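Local coordinates for Endoglucanase(Endo-1,4-beta-glucanase)protein (PDB 6R2J), which probably hydrolyses internal beta-1,4-glycosidic bonds of cellulose and binds cellobiose, at residues Arg200-Ala205 / Gly245-Leu250; Gly254-Leu259 / Tyr292-Glu297. All blocks are in the same frame, centred on the assembly; numbering follows the deposited sequence.

Both contacts belong to one TIM-barrel domain and follow each other along the chain: the strand that pairs in contact 1, 248-252, leads directly into the loop 254-259 used by contact 2. Contact 1 is a buried pairing of neighbouring parallel strands, built on backbone hydrogen bonds, with the side chains of Glu204 and Phe249 side by side on one face of the sheet. Contact 2, whose centre lies about 26 Å from that of contact 1, is partly buried and has no regular strand or helix. It joins the loops that follow strands 248-252 and 280-285, with a Pro-Leu contact on its buried side and a lysine-aspartate salt bridge where it meets solvent.

Contact 1. Residues Arg200-Ala205 / Gly245-Leu250; sequences RLIYEA and GQKGFL
Residues Tyr203-Ala205 and Gly248-Leu250 pair in parallel register, their short strand axes 4.6 Å apart at closest approach. The strands are neighbours in the TIM barrel and form a beta-alpha-beta crossover through helix 229-244. Tyr203 N donates to Lys247 O (2.9 Å, N-H...O angle 164°), and Ala205 N donates to Phe249 O at 3.1 Å, nearly along the C=O axis. Between them, the return bond from Phe249 N to Tyr203 O is weak, and Gly248 CA also brings its hydrogen to that oxygen. Glu204 and Phe249 project side by side from the same face of the sheet. Glu204 CG stands anti to the backbone N (chi1 162°), beside the carbonyl carbon, and the chain runs on extended alongside Phe249; OE1 lies at the ring edge, near its plane, 3.7 Å from Phe249 CD2, and carboxylate and ring planes are 59° apart. The other oxygen, OE2, is hydrogen-bonded to His206, a residue of the glycan pocket. An alanine in place of Glu204 would probably leave His206 NE2 without this mate and open a gap beside the Phe249 ring. Tyr203 is on the other face, its CD1 3.9 Å from Gln246 CB, while Trp240 of the crossover helix meets its ring edge-to-face. Where direct strand bonding gives out, one water bridges the backbones, donating to Leu201 O and accepting from Lys247 N, each at 2.8 Å.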
ATOM      1  N   ARG A 200      -8.772 -12.454   8.121  1.00 17.11           N
ATOM      2  CA  ARG A 200      -8.228 -12.016   6.844  1.00 17.82           C
ATOM      3  C   ARG A 200      -7.807 -10.577   6.924  1.00 15.09           C
ATOM      4  O   ARG A 200      -8.187  -9.736   6.108  1.00 14.49           O
ATOM      5  CB  ARG A 200      -9.179 -12.267   5.699  1.00 21.44           C
ATOM      6  CG  ARG A 200      -9.197 -13.726   5.265  1.00 24.18           C
ATOM      7  CD  ARG A 200     -10.199 -13.834   4.117  1.00 27.54           C
ATOM      8  NE  ARG A 200     -10.181 -15.165   3.488  1.00 30.56           N
ATOM      9  CZ  ARG A 200     -10.730 -16.277   3.957  1.00 32.81           C
ATOM     10  NH1 ARG A 200     -11.291 -16.219   5.127  1.00 33.66           N
ATOM     11  NH2 ARG A 200     -10.614 -17.438   3.271  1.00 33.51           N
ATOM     12  N   LEU A 201      -7.003 -10.283   7.936  1.00 13.57           N
ATOM     13  CA  LEU A 201      -6.475  -8.948   8.183  1.00 12.74           C
ATOM     14  C   LEU A 201      -4.956  -9.020   8.204  1.00 12.42           C
ATOM     15  O   LEU A 201      -4.381  -9.986   8.734  1.00 12.99           O
ATOM     16  CB  LEU A 201      -6.944  -8.469   9.552  1.00 15.07           C
ATOM     17  CG  LEU A 201      -7.003  -6.998   9.946  1.00 16.91           C
ATOM     18  CD1 LEU A 201      -8.308  -6.798  10.644  1.00 17.31           C
ATOM     19  CD2 LEU A 201      -5.786  -6.755  10.801  1.00 17.32           C
ATOM     20  N   ILE A 202      -4.319  -7.986   7.648  1.00  9.48           N
ATOM     21  CA  ILE A 202      -2.864  -7.851   7.651  1.00 10.80           C
ATOM     22  C   ILE A 202      -2.536  -6.412   8.035  1.00  9.69           C
ATOM     23  O   ILE A 202      -3.205  -5.470   7.606  1.00  9.86           O
ATOM     24  CB  ILE A 202      -2.238  -8.256   6.296  1.00 11.71           C
ATOM     25  CG1 ILE A 202      -2.610  -9.722   6.019  1.00 11.91           C
ATOM     26  CG2 ILE A 202      -0.754  -8.020   6.308  1.00 11.50           C
ATOM     27  CD1 ILE A 202      -2.467 -10.144   4.532  1.00 13.69           C
ATOM     28  N   TYR A 203      -1.490  -6.255   8.841  1.00  9.42           N
ATOM     29  CA  TYR A 203      -1.036  -4.950   9.305  1.00 10.28           C
ATOM     30  C   TYR A 203       0.074  -4.470   8.401  1.00 10.07           C
ATOM     31  O   TYR A 203       0.841  -5.260   7.853  1.00 12.24           O
ATOM     32  CB  TYR A 203      -0.575  -5.001  10.747  1.00 10.61           C
ATOM     33  CG  TYR A 203      -1.745  -5.239  11.651  1.00 10.90           C
ATOM     34  CD1 TYR A 203      -2.158  -6.535  11.934  1.00 11.31           C
ATOM     35  CD2 TYR A 203      -2.482  -4.169  12.175  1.00 10.67           C
ATOM     36  CE1 TYR A 203      -3.238  -6.770  12.751  1.00 10.89           C
ATOM     37  CE2 TYR A 203      -3.560  -4.394  13.021  1.00 11.55           C
ATOM     38  CZ  TYR A 203      -3.936  -5.701  13.304  1.00 11.40           C
ATOM     39  OH  TYR A 203      -5.003  -5.967  14.142  1.00 11.61           O
ATOM     40  N   GLU A 204       0.120  -3.171   8.196  1.00  9.54           N
ATOM     41  CA  GLU A 204       0.905  -2.622   7.107  1.00  8.54           C
ATOM     42  C   GLU A 204       1.550  -1.345   7.598  1.00  8.28           C
ATOM     43  O   GLU A 204       0.853  -0.444   8.077  1.00  8.24           O
ATOM     44  CB  GLU A 204       0.051  -2.240   5.899  1.00  7.55           C
ATOM     45  CG  GLU A 204       0.804  -1.281   4.975  1.00  8.72           C
ATOM     46  CD  GLU A 204      -0.032  -0.855   3.762  1.00  8.53           C
ATOM     47  OE1 GLU A 204      -1.214  -1.281   3.630  1.00  9.42           O
ATOM     48  OE2 GLU A 204       0.497  -0.073   2.952  1.00  8.58           O
ATOM     49  N   ALA A 205       2.866  -1.261   7.408  1.00  9.38           N
ATOM     50  CA  ALA A 205       3.676  -0.101   7.741  1.00  9.90           C
ATOM     51  C   ALA A 205       4.452   0.323   6.501  1.00  9.47           C
ATOM     52  O   ALA A 205       4.596  -0.441   5.533  1.00  7.34           O
ATOM     53  CB  ALA A 205       4.697  -0.397   8.851  1.00  9.74           C
ATOM     54  N   GLY A 245       1.173 -12.261  16.978  1.00 14.02           N
ATOM     55  CA  GLY A 245       0.695 -13.316  16.106  1.00 14.52           C
ATOM     56  C   GLY A 245      -0.003 -12.839  14.850  1.00 14.81           C
ATOM     57  O   GLY A 245      -0.964 -13.476  14.399  1.00 15.91           O
ATOM     58  N   GLN A 246       0.490 -11.772  14.239  1.00 13.79           N
ATOM     59  CA  GLN A 246      -0.208 -11.135  13.129  1.00 13.38           C
ATOM     60  C   GLN A 246       0.674 -11.098  11.894  1.00 12.48           C
ATOM     61  O   GLN A 246       1.902 -11.247  11.978  1.00 13.07           O
ATOM     62  CB  GLN A 246      -0.605  -9.700  13.495  1.00 15.89           C
ATOM     63  CG  GLN A 246      -1.468  -9.642  14.774  1.00 18.24           C
ATOM     64  CD  GLN A 246      -2.786 -10.415  14.591  1.00 20.23           C
ATOM     65  OE1 GLN A 246      -3.355 -10.959  15.540  1.00 23.15           O
ATOM     66  NE2 GLN A 246      -3.274 -10.446  13.364  1.00 19.71           N
ATOM     67  N   LYS A 247       0.014 -10.875  10.745  1.00 12.07           N
ATOM     68  CA  LYS A 247       0.662 -10.873   9.436  0.59 11.46           C
ATOM     69  C   LYS A 247       1.014  -9.450   9.033  1.00 11.56           C
ATOM     70  O   LYS A 247       0.266  -8.518   9.297  1.00 12.01           O
ATOM     71  CB  LYS A 247      -0.219 -11.483   8.340  0.59 11.01           C
ATOM     72  CG  LYS A 247      -0.654 -12.922   8.582  0.59 12.26           C
ATOM     73  CD  LYS A 247      -1.900 -13.238   7.761  0.59 13.69           C
ATOM     74  CE  LYS A 247      -3.148 -12.439   8.209  0.59 14.16           C
ATOM     75  NZ  LYS A 247      -4.372 -12.870   7.481  0.59 14.86           N
ATOM     76  N   GLY A 248       2.147  -9.298   8.351  1.00 11.30           N
ATOM     77  CA  GLY A 248       2.586  -7.978   7.930  1.00 11.34           C
ATOM     78  C   GLY A 248       2.732  -7.705   6.441  1.00 10.28           C
ATOM     79  O   GLY A 248       2.821  -8.616   5.618  1.00 10.71           O
ATOM     80  N   PHE A 249       2.848  -6.419   6.111  1.00 10.77           N
ATOM     81  CA  PHE A 249       2.971  -5.927   4.744  1.00  9.11           C
ATOM     82  C   PHE A 249       3.729  -4.604   4.859  1.00  8.71           C
ATOM     83  O   PHE A 249       3.326  -3.714   5.622  1.00  9.47           O
ATOM     84  CB  PHE A 249       1.573  -5.802   4.100  1.00  7.61           C
ATOM     85  CG  PHE A 249       1.572  -5.162   2.729  1.00  6.93           C
ATOM     86  CD1 PHE A 249       2.518  -5.514   1.761  1.00  8.14           C
ATOM     87  CD2 PHE A 249       0.638  -4.203   2.422  1.00  7.10           C
ATOM     88  CE1 PHE A 249       2.519  -4.919   0.493  1.00  6.99           C
ATOM     89  CE2 PHE A 249       0.641  -3.581   1.165  1.00  8.24           C
ATOM     90  CZ  PHE A 249       1.579  -3.949   0.195  1.00  8.06           C
ATOM     91  N   LEU A 250       4.857  -4.490   4.160  1.00  7.45           N
ATOM     92  CA  LEU A 250       5.553  -3.207   4.065  1.00  8.30           C
ATOM     93  C   LEU A 250       5.084  -2.484   2.800  1.00  7.53           C
ATOM     94  O   LEU A 250       5.683  -2.597   1.723  1.00  8.32           O
ATOM     95  CB  LEU A 250       7.056  -3.416   4.064  1.00 10.54           C
ATOM     96  CG  LEU A 250       7.803  -2.138   4.415  1.00 12.72           C
ATOM     97  CD1 LEU A 250       7.711  -1.763   5.940  1.00 14.48           C
ATOM     98  CD2 LEU A 250       9.246  -2.276   3.953  1.00 11.92           C
TER
HETATM   99  O   HOH W   1      -2.747 -10.507  10.897  1.00 12.69           O

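Contact 2. Residues Gly254-Leu259 / Tyr292-Glu297; sequences GIPDDL and YKLAIE
Lys293 O is met by three groups: Asp257 N gives it a weak hydrogen bond of 3.0 Å, bent to 134° at the hydrogen, Pro256 CA adds a C-H...O contact, and Gln306 NE2 a further weak bond. A second carbonyl lies close by: Ile255 O receives the CA hydrogen of Leu294 at 3.2 Å and a hydrogen bond from the same Gln306 amide. Leu294 lies beside Pro256, the two side chains pointing the same way, with Leu294 CD1 3.9 Å from Pro256 CG. Its other methyl, CD2, reaches Gly254 C at 4.0 Å, over a residue that has no side chain to block the approach. Toward solvent, Lys293 bends at chi3 (-129°), and its NZ forms a salt bridge with Asp258 OD2 at 2.9 Å. The ammonium comes to the syn side of that oxygen but 32° out of the carboxylate plane. Asp257 crosses the lysine chain at about a right angle, and its OD2 is paired instead with Arg304. Lys293 and Leu294 are the two central residues of a type I beta turn, closed by Ala295 N donating to Tyr292 O at 3.0 Å. Tyr282 OH, from strand 280-285, ties the loops together again through Ile255 N and Leu294 O. Both segments belong to loops that follow successive strands, at the C-terminal end of the TIM barrel, where enzymes of this fold build their active sites; the Leu294 side chain is about 8 Å from a bound glucose unit.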
ATOM      1  N   GLY A 254      11.078   3.050  -0.884  1.00  9.67           N
ATOM      2  CA  GLY A 254      11.596   3.436  -2.187  1.00  8.77           C
ATOM      3  C   GLY A 254      12.906   4.158  -2.002  1.00  8.00           C
ATOM      4  O   GLY A 254      13.239   4.592  -0.897  1.00  8.56           O
ATOM      5  N   ILE A 255      13.654   4.265  -3.098  1.00  8.80           N
ATOM      6  CA  ILE A 255      14.966   4.895  -3.021  1.00  8.32           C
ATOM      7  C   ILE A 255      15.184   5.755  -4.253  1.00  9.15           C
ATOM      8  O   ILE A 255      14.690   5.468  -5.346  1.00  9.06           O
ATOM      9  CB  ILE A 255      16.133   3.867  -2.909  1.00  9.89           C
ATOM     10  CG1 ILE A 255      16.198   2.951  -4.133  1.00 10.67           C
ATOM     11  CG2 ILE A 255      16.052   3.021  -1.667  1.00  9.55           C
ATOM     12  CD1 ILE A 255      17.359   1.942  -4.113  1.00 11.25           C
ATOM     13  N   PRO A 256      15.941   6.846  -4.081  1.00  9.88           N
ATOM     14  CA  PRO A 256      16.393   7.590  -5.261  1.00 10.14           C
ATOM     15  C   PRO A 256      17.445   6.819  -6.035  1.00 10.58           C
ATOM     16  O   PRO A 256      18.228   6.053  -5.476  1.00 11.09           O
ATOM     17  CB  PRO A 256      16.988   8.878  -4.672  1.00 11.97           C
ATOM     18  CG  PRO A 256      16.471   8.933  -3.196  1.00 11.29           C
ATOM     19  CD  PRO A 256      16.371   7.486  -2.809  1.00  9.76           C
ATOM     20  N   ASP A 257      17.491   7.081  -7.325  1.00 12.42           N
ATOM     21  CA  ASP A 257      18.454   6.480  -8.227  1.00 14.22           C
ATOM     22  C   ASP A 257      19.850   7.111  -8.174  1.00 15.95           C
ATOM     23  O   ASP A 257      20.701   6.713  -8.966  1.00 18.35           O
ATOM     24  CB  ASP A 257      17.883   6.594  -9.648  1.00 14.49           C
ATOM     25  CG  ASP A 257      17.667   8.078 -10.120  1.00 14.06           C
ATOM     26  OD1 ASP A 257      18.371   8.972  -9.619  1.00 14.17           O
ATOM     27  OD2 ASP A 257      16.821   8.347 -11.019  1.00 15.30           O
ATOM     28  N   ASP A 258      20.119   8.044  -7.263  1.00 15.55           N
ATOM     29  CA  ASP A 258      21.419   8.712  -7.222  1.00 15.63           C
ATOM     30  C   ASP A 258      22.107   8.587  -5.868  1.00 15.75           C
ATOM     31  O   ASP A 258      23.064   9.322  -5.569  1.00 15.15           O
ATOM     32  CB  ASP A 258      21.274  10.180  -7.621  1.00 15.66           C
ATOM     33  CG  ASP A 258      20.455  10.991  -6.625  1.00 17.09           C
ATOM     34  OD1 ASP A 258      19.769  10.371  -5.760  1.00 14.34           O
ATOM     35  OD2 ASP A 258      20.519  12.254  -6.713  1.00 20.18           O
ATOM     36  N   LEU A 259      21.656   7.647  -5.052  1.00 15.57           N
ATOM     37  CA  LEU A 259      22.209   7.414  -3.727  1.00 15.60           C
ATOM     38  C   LEU A 259      22.644   5.960  -3.641  1.00 13.76           C
ATOM     39  O   LEU A 259      21.831   5.095  -3.304  1.00 12.81           O
ATOM     40  CB  LEU A 259      21.164   7.735  -2.664  1.00 15.83           C
ATOM     41  CG  LEU A 259      20.655   9.169  -2.577  1.00 15.87           C
ATOM     42  CD1 LEU A 259      19.766   9.251  -1.312  1.00 16.32           C
ATOM     43  CD2 LEU A 259      21.734  10.171  -2.501  1.00 17.01           C
ATOM     44  N   TYR A 292      10.958  11.588 -11.575  1.00 11.26           N
ATOM     45  CA  TYR A 292      10.976  11.322 -10.139  1.00 11.60           C
ATOM     46  C   TYR A 292      12.063  10.296  -9.793  1.00 12.81           C
ATOM     47  O   TYR A 292      12.116   9.191 -10.359  1.00 11.97           O
ATOM     48  CB  TYR A 292       9.574  10.860  -9.723  1.00 11.14           C
ATOM     49  CG  TYR A 292       9.345  10.559  -8.261  1.00 11.45           C
ATOM     50  CD1 TYR A 292       9.846  11.378  -7.265  1.00 11.02           C
ATOM     51  CD2 TYR A 292       8.623   9.432  -7.886  1.00 11.44           C
ATOM     52  CE1 TYR A 292       9.631  11.072  -5.900  1.00 12.03           C
ATOM     53  CE2 TYR A 292       8.393   9.115  -6.547  1.00 10.65           C
ATOM     54  CZ  TYR A 292       8.879   9.935  -5.549  1.00 12.12           C
ATOM     55  OH  TYR A 292       8.618   9.583  -4.216  1.00 13.79           O
ATOM     56  N   LYS A 293      12.955  10.694  -8.881  1.00 14.06           N
ATOM     57  CA  LYS A 293      14.173   9.932  -8.634  1.00 12.82           C
ATOM     58  C   LYS A 293      13.863   8.568  -8.055  1.00 10.86           C
ATOM     59  O   LYS A 293      14.640   7.621  -8.244  1.00 10.83           O
ATOM     60  CB  LYS A 293      15.066  10.698  -7.662  1.00 15.11           C
ATOM     61  CG  LYS A 293      15.989  11.712  -8.284  1.00 18.62           C
ATOM     62  CD  LYS A 293      17.069  12.169  -7.295  1.00 20.73           C
ATOM     63  CE  LYS A 293      17.150  13.692  -7.210  1.00 22.39           C
ATOM     64  NZ  LYS A 293      18.376  14.185  -6.487  1.00 21.17           N
ATOM     65  N   LEU A 294      12.752   8.448  -7.329  1.00 10.44           N
ATOM     66  CA  LEU A 294      12.398   7.156  -6.761  1.00 10.79           C
ATOM     67  C   LEU A 294      11.595   6.282  -7.730  1.00  9.70           C
ATOM     68  O   LEU A 294      11.349   5.104  -7.431  1.00  8.27           O
ATOM     69  CB  LEU A 294      11.561   7.331  -5.482  1.00 11.51           C
ATOM     70  CG  LEU A 294      12.118   7.659  -4.093  1.00  9.70           C
ATOM     71  CD1 LEU A 294      12.659   9.051  -4.186  1.00 11.36           C
ATOM     72  CD2 LEU A 294      11.010   7.526  -3.041  1.00  8.60           C
ATOM     73  N   ALA A 295      11.159   6.828  -8.858  1.00 10.56           N
ATOM     74  CA  ALA A 295      10.261   6.090  -9.740  1.00 11.93           C
ATOM     75  C   ALA A 295      10.939   4.838 -10.304  1.00 11.35           C
ATOM     76  O   ALA A 295      12.088   4.884 -10.750  1.00 11.98           O
ATOM     77  CB  ALA A 295       9.794   7.004 -10.887  1.00 12.52           C
ATOM     78  N   ILE A 296      10.214   3.716 -10.296  1.00  9.93           N
ATOM     79  CA  ILE A 296      10.678   2.483 -10.922  1.00  9.18           C
ATOM     80  C   ILE A 296      10.085   2.260 -12.318  1.00 11.03           C
ATOM     81  O   ILE A 296      10.376   1.230 -12.949  1.00 11.95           O
ATOM     82  CB  ILE A 296      10.379   1.311  -9.966  1.00  9.40           C
ATOM     83  CG1 ILE A 296      11.199   0.058 -10.279  1.00 12.56           C
ATOM     84  CG2 ILE A 296       8.917   0.970 -10.014  1.00  9.80           C
ATOM     85  CD1 ILE A 296      11.007  -1.097  -9.269  1.00 11.07           C
ATOM     86  N   GLU A 297       9.305   3.214 -12.835  1.00 11.35           N
ATOM     87  CA  GLU A 297       8.756   3.100 -14.176  1.00 10.00           C
ATOM     88  C   GLU A 297       9.873   3.231 -15.208  1.00  9.59           C
ATOM     89  O   GLU A 297      10.669   4.181 -15.131  1.00  9.29           O
ATOM     90  CB  GLU A 297       7.724   4.196 -14.363  1.00 10.15           C
ATOM     91  CG  GLU A 297       6.944   4.147 -15.652  1.00 11.46           C
ATOM     92  CD  GLU A 297       6.104   2.926 -15.772  1.00 11.04           C
ATOM     93  OE1 GLU A 297       5.729   2.371 -14.735  1.00 10.79           O
ATOM     94  OE2 GLU A 297       5.819   2.525 -16.915  1.00 12.57           O
TER